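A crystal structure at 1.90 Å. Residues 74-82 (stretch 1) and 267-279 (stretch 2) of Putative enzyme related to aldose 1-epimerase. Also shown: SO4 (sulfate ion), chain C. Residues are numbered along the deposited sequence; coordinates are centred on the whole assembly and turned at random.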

ATOM      1  N   LEU A  74       7.028  -6.109  -2.944  1.00 18.18           N
ATOM      2  CA  LEU A  74       6.334  -5.671  -1.738  1.00 18.98           C
ATOM      3  C   LEU A  74       6.671  -6.531  -0.545  1.00 19.39           C
ATOM      4  O   LEU A  74       6.772  -7.738  -0.649  1.00 20.85           O
ATOM      5  CB  LEU A  74       4.813  -5.739  -1.952  1.00 17.99           C
ATOM      6  CG  LEU A  74       4.271  -4.842  -3.086  1.00 18.50           C
ATOM      7  CD1 LEU A  74       2.809  -5.151  -3.301  1.00 17.87           C
ATOM      8  CD2 LEU A  74       4.510  -3.323  -2.728  1.00 20.45           C
ATOM      9  N   TRP A  75       6.765  -5.908   0.608  1.00 19.45           N
ATOM     10  CA  TRP A  75       7.058  -6.616   1.860  1.00 19.10           C
ATOM     11  C   TRP A  75       5.710  -6.910   2.509  1.00 20.47           C
ATOM     12  O   TRP A  75       4.795  -6.060   2.496  1.00 20.35           O
ATOM     13  CB  TRP A  75       7.872  -5.698   2.740  1.00 18.02           C
ATOM     14  CG  TRP A  75       8.283  -6.271   4.073  1.00 20.50           C
ATOM     15  CD1 TRP A  75       9.467  -6.965   4.370  1.00 20.52           C
ATOM     16  CD2 TRP A  75       7.556  -6.187   5.296  1.00 21.71           C
ATOM     17  NE1 TRP A  75       9.484  -7.297   5.693  1.00 22.51           N
ATOM     18  CE2 TRP A  75       8.335  -6.850   6.296  1.00 22.00           C
ATOM     19  CE3 TRP A  75       6.330  -5.604   5.665  1.00 23.25           C
ATOM     20  CZ2 TRP A  75       7.921  -6.947   7.602  1.00 22.79           C
ATOM     21  CZ3 TRP A  75       5.914  -5.707   6.976  1.00 22.36           C
ATOM     22  CH2 TRP A  75       6.709  -6.360   7.935  1.00 22.83           C
ATOM     23  N   LEU A  76       5.592  -8.097   3.098  1.00 19.71           N
ATOM     24  CA  LEU A  76       4.418  -8.516   3.829  1.00 20.14           C
ATOM     25  C   LEU A  76       4.911  -9.097   5.162  1.00 22.28           C
ATOM     26  O   LEU A  76       5.921  -9.776   5.193  1.00 22.49           O
ATOM     27  CB  LEU A  76       3.673  -9.587   3.067  1.00 20.14           C
ATOM     28  CG  LEU A  76       2.323 -10.076   3.627  1.00 20.04           C
ATOM     29  CD1 LEU A  76       1.241  -9.027   3.597  1.00 20.87           C
ATOM     30  CD2 LEU A  76       1.903 -11.303   2.852  1.00 21.03           C
ATOM     31  N   SER A  77       4.235  -8.770   6.256  1.00 22.99           N
ATOM     32  CA  SER A  77       4.667  -9.225   7.599  1.00 22.63           C
ATOM     33  C   SER A  77       4.383 -10.713   7.802  1.00 22.79           C
ATOM     34  O   SER A  77       3.237 -11.181   7.638  1.00 22.49           O
ATOM     35  CB  SER A  77       3.951  -8.412   8.682  1.00 23.12           C
ATOM     36  OG  SER A  77       4.264  -8.933   9.987  1.00 23.58           O
ATOM     37  N   ASN A  78       5.429 -11.454   8.150  1.00 24.41           N
ATOM     38  CA  ASN A  78       5.301 -12.864   8.529  1.00 25.19           C
ATOM     39  C   ASN A  78       4.521 -13.043   9.871  1.00 25.95           C
ATOM     40  O   ASN A  78       4.130 -14.178  10.270  1.00 26.17           O
ATOM     41  CB  ASN A  78       6.706 -13.528   8.580  1.00 25.87           C
ATOM     42  CG  ASN A  78       6.633 -15.089   8.721  1.00 30.27           C
ATOM     43  OD1 ASN A  78       7.307 -15.689   9.597  1.00 35.90           O
ATOM     44  ND2 ASN A  78       5.803 -15.739   7.891  1.00 27.53           N
ATOM     45  N   ASN A  79       4.254 -11.928  10.544  1.00 26.22           N
ATOM     46  CA  ASN A  79       3.462 -11.938  11.775  1.00 26.82           C
ATOM     47  C   ASN A  79       2.125 -11.263  11.695  1.00 26.71           C
ATOM     48  O   ASN A  79       1.467 -11.072  12.746  1.00 26.17           O
ATOM     49  CB  ASN A  79       4.238 -11.257  12.922  1.00 29.08           C
ATOM     50  CG  ASN A  79       5.443 -12.091  13.398  1.00 31.73           C
ATOM     51  OD1 ASN A  79       5.971 -12.933  12.645  1.00 35.77           O
ATOM     52  ND2 ASN A  79       5.901 -11.838  14.621  1.00 30.82           N
ATOM     53  N   THR A  80       1.662 -10.894  10.497  1.00 24.95           N
ATOM     54  CA  THR A  80       0.349 -10.263  10.420  1.00 25.01           C
ATOM     55  C   THR A  80      -0.792 -11.242  10.641  1.00 24.96           C
ATOM     56  O   THR A  80      -0.757 -12.352  10.115  1.00 24.53           O
ATOM     57  CB  THR A  80       0.141  -9.438   9.095  1.00 24.34           C
ATOM     58  OG1 THR A  80      -1.057  -8.670   9.218  1.00 26.36           O
ATOM     59  CG2 THR A  80       0.045 -10.328   7.875  1.00 27.55           C
ATOM     60  N   PRO A  81      -1.801 -10.851  11.441  1.00 24.98           N
ATOM     61  CA  PRO A  81      -3.002 -11.667  11.443  1.00 25.22           C
ATOM     62  C   PRO A  81      -3.691 -11.649  10.076  1.00 25.03           C
ATOM     63  O   PRO A  81      -3.476 -10.712   9.296  1.00 25.17           O
ATOM     64  CB  PRO A  81      -3.898 -10.973  12.495  1.00 26.57           C
ATOM     65  CG  PRO A  81      -2.988 -10.179  13.325  1.00 26.86           C
ATOM     66  CD  PRO A  81      -1.923  -9.702  12.337  1.00 25.90           C
ATOM     67  N   PHE A  82      -4.456 -12.701   9.774  1.00 24.69           N
ATOM     68  CA  PHE A  82      -5.414 -12.768   8.670  1.00 24.16           C
ATOM     69  C   PHE A  82      -6.773 -13.001   9.321  1.00 24.06           C
ATOM     70  O   PHE A  82      -7.288 -14.094   9.324  1.00 23.77           O
ATOM     71  CB  PHE A  82      -5.081 -13.870   7.637  1.00 23.68           C
ATOM     72  CG  PHE A  82      -3.951 -13.485   6.724  1.00 23.48           C
ATOM     73  CD1 PHE A  82      -4.203 -13.149   5.388  1.00 24.19           C
ATOM     74  CD2 PHE A  82      -2.645 -13.384   7.206  1.00 23.56           C
ATOM     75  CE1 PHE A  82      -3.179 -12.769   4.547  1.00 23.79           C
ATOM     76  CE2 PHE A  82      -1.586 -12.996   6.333  1.00 24.94           C
ATOM     77  CZ  PHE A  82      -1.863 -12.662   5.047  1.00 24.10           C
ATOM     78  N   MET A 267       5.270  -3.631  17.987  1.00 33.05           N
ATOM     79  CA  MET A 267       4.138  -3.884  17.105  1.00 32.87           C
ATOM     80  C   MET A 267       3.911  -5.384  16.993  1.00 32.26           C
ATOM     81  O   MET A 267       4.731  -6.098  16.437  1.00 33.59           O
ATOM     82  CB  MET A 267       4.402  -3.274  15.731  1.00 32.78           C
ATOM     83  CG  MET A 267       4.578  -1.777  15.801  1.00 33.10           C
ATOM     84  SD  MET A 267       5.127  -0.996  14.259  1.00 37.03           S
ATOM     85  CE  MET A 267       3.871  -1.531  13.208  1.00 27.06           C
ATOM     86  N   GLY A 268       2.774  -5.857  17.485  1.00 32.35           N
ATOM     87  CA  GLY A 268       2.467  -7.276  17.489  1.00 31.09           C
ATOM     88  C   GLY A 268       2.227  -7.932  16.134  1.00 31.46           C
ATOM     89  O   GLY A 268       2.384  -9.147  16.008  1.00 31.45           O
ATOM     90  N   ASP A 269       1.868  -7.154  15.113  1.00 29.86           N
ATOM     91  CA  ASP A 269       1.658  -7.717  13.768  1.00 29.48           C
ATOM     92  C   ASP A 269       2.911  -7.656  12.859  1.00 28.64           C
ATOM     93  O   ASP A 269       2.846  -7.859  11.639  1.00 27.97           O
ATOM     94  CB  ASP A 269       0.415  -7.055  13.123  1.00 29.04           C
ATOM     95  CG  ASP A 269       0.544  -5.558  12.973  1.00 29.98           C
ATOM     96  OD1 ASP A 269      -0.455  -4.951  12.530  1.00 25.59           O
ATOM     97  OD2 ASP A 269       1.640  -4.998  13.265  1.00 30.25           O
ATOM     98  N   MET A 270       4.045  -7.386  13.490  1.00 29.32           N
ATOM     99  CA  MET A 270       5.369  -7.269  12.850  1.00 30.24           C
ATOM    100  C   MET A 270       6.366  -8.218  13.516  1.00 30.17           C
ATOM    101  O   MET A 270       6.349  -8.363  14.720  1.00 30.51           O
ATOM    102  CB  MET A 270       5.884  -5.818  13.018  1.00 30.25           C
ATOM    103  CG  MET A 270       7.118  -5.483  12.207  1.00 34.62           C
ATOM    104  SD  MET A 270       7.299  -3.726  11.806  1.00 36.04           S
ATOM    105  CE  MET A 270       5.782  -3.741  10.867  1.00 35.23           C
ATOM    106  N   PRO A 271       7.262  -8.837  12.737  1.00 30.52           N
ATOM    107  CA  PRO A 271       8.413  -9.492  13.280  1.00 30.75           C
ATOM    108  C   PRO A 271       9.290  -8.463  14.002  1.00 30.61           C
ATOM    109  O   PRO A 271       9.375  -7.288  13.584  1.00 29.53           O
ATOM    110  CB  PRO A 271       9.140  -9.984  12.015  1.00 29.91           C
ATOM    111  CG  PRO A 271       8.089 -10.084  11.019  1.00 31.44           C
ATOM    112  CD  PRO A 271       7.290  -8.892  11.263  1.00 30.49           C
ATOM    113  N   ASP A 272       9.956  -8.893  15.074  1.00 29.54           N
ATOM    114  CA  ASP A 272      10.829  -7.976  15.829  1.00 30.10           C
ATOM    115  C   ASP A 272      11.858  -7.272  14.929  1.00 29.45           C
ATOM    116  O   ASP A 272      12.136  -6.056  15.096  1.00 27.93           O
ATOM    117  CB  ASP A 272      11.591  -8.746  16.932  1.00 30.98           C
ATOM    118  CG  ASP A 272      10.740  -9.096  18.109  1.00 32.85           C
ATOM    119  OD1 ASP A 272       9.679  -8.467  18.330  1.00 32.10           O
ATOM    120  OD2 ASP A 272      11.187 -10.017  18.858  1.00 34.44           O
ATOM    121  N   ASP A 273      12.412  -8.027  13.976  1.00 27.88           N
ATOM    122  CA  ASP A 273      13.381  -7.491  13.013  1.00 29.19           C
ATOM    123  C   ASP A 273      12.748  -7.075  11.659  1.00 27.08           C
ATOM    124  O   ASP A 273      13.471  -6.842  10.679  1.00 27.12           O
ATOM    125  CB  ASP A 273      14.494  -8.501  12.735  1.00 30.18           C
ATOM    126  CG  ASP A 273      15.490  -8.576  13.874  1.00 37.57           C
ATOM    127  OD1 ASP A 273      15.589  -7.579  14.658  1.00 42.54           O
ATOM    128  OD2 ASP A 273      16.175  -9.618  14.003  1.00 42.10           O
ATOM    129  N   GLY A 274      11.422  -7.002  11.602  1.00 26.49           N
ATOM    130  CA  GLY A 274      10.735  -6.644  10.330  1.00 25.61           C
ATOM    131  C   GLY A 274      11.225  -5.358   9.685  1.00 25.48           C
ATOM    132  O   GLY A 274      11.353  -5.256   8.440  1.00 24.54           O
ATOM    133  N   TYR A 275      11.487  -4.358  10.516  1.00 24.75           N
ATOM    134  CA  TYR A 275      11.923  -3.039  10.027  1.00 25.02           C
ATOM    135  C   TYR A 275      13.183  -3.100   9.172  1.00 25.05           C
ATOM    136  O   TYR A 275      13.405  -2.222   8.364  1.00 25.51           O
ATOM    137  CB  TYR A 275      12.152  -2.071  11.180  1.00 24.90           C
ATOM    138  CG  TYR A 275      13.490  -2.348  11.897  1.00 27.54           C
ATOM    139  CD1 TYR A 275      14.632  -1.558  11.632  1.00 26.47           C
ATOM    140  CD2 TYR A 275      13.618  -3.427  12.769  1.00 25.52           C
ATOM    141  CE1 TYR A 275      15.855  -1.819  12.244  1.00 28.22           C
ATOM    142  CE2 TYR A 275      14.830  -3.697  13.379  1.00 28.55           C
ATOM    143  CZ  TYR A 275      15.935  -2.883  13.119  1.00 28.03           C
ATOM    144  OH  TYR A 275      17.127  -3.172  13.757  1.00 30.68           O
ATOM    145  N   LYS A 276      13.994  -4.143   9.337  1.00 24.99           N
ATOM    146  CA  LYS A 276      15.195  -4.331   8.554  1.00 25.32           C
ATOM    147  C   LYS A 276      14.966  -4.471   7.037  1.00 24.61           C
ATOM    148  O   LYS A 276      15.843  -4.124   6.274  1.00 24.64           O
ATOM    149  CB  LYS A 276      15.964  -5.562   9.038  1.00 25.84           C
ATOM    150  CG  LYS A 276      16.644  -5.237  10.375  1.00 27.33           C
ATOM    151  CD  LYS A 276      17.473  -6.391  10.893  1.00 33.37           C
ATOM    152  CE  LYS A 276      18.295  -5.923  12.101  1.00 38.78           C
ATOM    153  NZ  LYS A 276      19.317  -6.947  12.535  1.00 40.91           N
ATOM    154  N   THR A 277      13.828  -5.038   6.633  1.00 22.50           N
ATOM    155  CA  THR A 277      13.652  -5.406   5.236  1.00 21.50           C
ATOM    156  C   THR A 277      12.489  -4.707   4.519  1.00 21.78           C
ATOM    157  O   THR A 277      12.044  -5.158   3.441  1.00 20.59           O
ATOM    158  CB  THR A 277      13.560  -6.928   5.058  1.00 22.06           C
ATOM    159  OG1 THR A 277      12.561  -7.453   5.949  1.00 22.87           O
ATOM    160  CG2 THR A 277      14.942  -7.551   5.393  1.00 23.26           C
ATOM    161  N   PHE A 278      12.051  -3.571   5.067  1.00 21.06           N
ATOM    162  CA  PHE A 278      11.140  -2.719   4.295  1.00 21.04           C
ATOM    163  C   PHE A 278      11.363  -1.241   4.493  1.00 20.89           C
ATOM    164  O   PHE A 278      11.931  -0.800   5.523  1.00 21.26           O
ATOM    165  CB  PHE A 278       9.670  -3.106   4.542  1.00 20.46           C
ATOM    166  CG  PHE A 278       9.093  -2.560   5.844  1.00 22.27           C
ATOM    167  CD1 PHE A 278       8.516  -1.281   5.908  1.00 21.36           C
ATOM    168  CD2 PHE A 278       9.127  -3.343   7.005  1.00 21.85           C
ATOM    169  CE1 PHE A 278       7.992  -0.785   7.109  1.00 22.21           C
ATOM    170  CE2 PHE A 278       8.574  -2.854   8.217  1.00 20.91           C
ATOM    171  CZ  PHE A 278       8.005  -1.596   8.249  1.00 22.14           C
ATOM    172  N   VAL A 279      10.896  -0.464   3.510  1.00 20.17           N
ATOM    173  CA  VAL A 279      10.720   0.974   3.681  1.00 20.35           C
ATOM    174  C   VAL A 279       9.349   1.272   3.077  1.00 20.43           C
ATOM    175  O   VAL A 279       8.983   0.681   2.046  1.00 19.27           O
ATOM    176  CB  VAL A 279      11.833   1.811   2.986  1.00 19.35           C
ATOM    177  CG1 VAL A 279      11.825   1.658   1.439  1.00 20.94           C
ATOM    178  CG2 VAL A 279      11.769   3.274   3.322  1.00 18.15           C
TER
HETATM  179  S   SO4 C 300       9.538 -12.724  15.639  1.00 40.99           S
HETATM  180  O1  SO4 C 300      10.492 -12.756  14.517  1.00 42.74           O
HETATM  181  O2  SO4 C 300      10.181 -13.503  16.713  1.00 44.82           O
HETATM  182  O3  SO4 C 300       9.349 -11.398  16.147  1.00 36.95           O
HETATM  183  O4  SO4 C 300       8.292 -13.354  15.233  1.00 40.32           O
HETATM  184  O   HOH W   1       0.472 -11.388  15.129  1.00 38.78           O

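Loops without regular pairing can still dock firmly when one side-chain hydroxyl serves both, and S77 illustrates the principle. Its OG donates to the carbonyl oxygen O of D269 at 2.4 Å, a very short hydrogen bond, while accepting one from its own loop, N79 N to S77 OG at 3.0 Å. The hydroxyl thus ties the type I turn S77–T80 to the neighbouring turn M267–M270, whose chains come closest at T80 and D269, with CA atoms 4.4 Å apart. Around this point, D269 CA approaches N79 O at 3.5 Å in a CA-H···O contact, and a water donates to both N79 O (2.6 Å) and G268 O (3.1 Å), two acceptors that could not bond to each other directly.

The second anchor is W75, which contributes the largest covered area. Its indole NE1 makes a weak hydrogen bond to T277 OG1 (3.1 Å, bent to 128°), and the ring also packs closely against the other stretch. F278 CB sits over the face of the five-membered ring, 3.8 Å from its centroid, while P271 CD lies at the indole edge, 4.2 Å from W75 CZ2. M270 CE adds an apolar contact with W75 CH2 at 4.0 Å. G274 suits this crowded site: a CB there would clash with M270 CG.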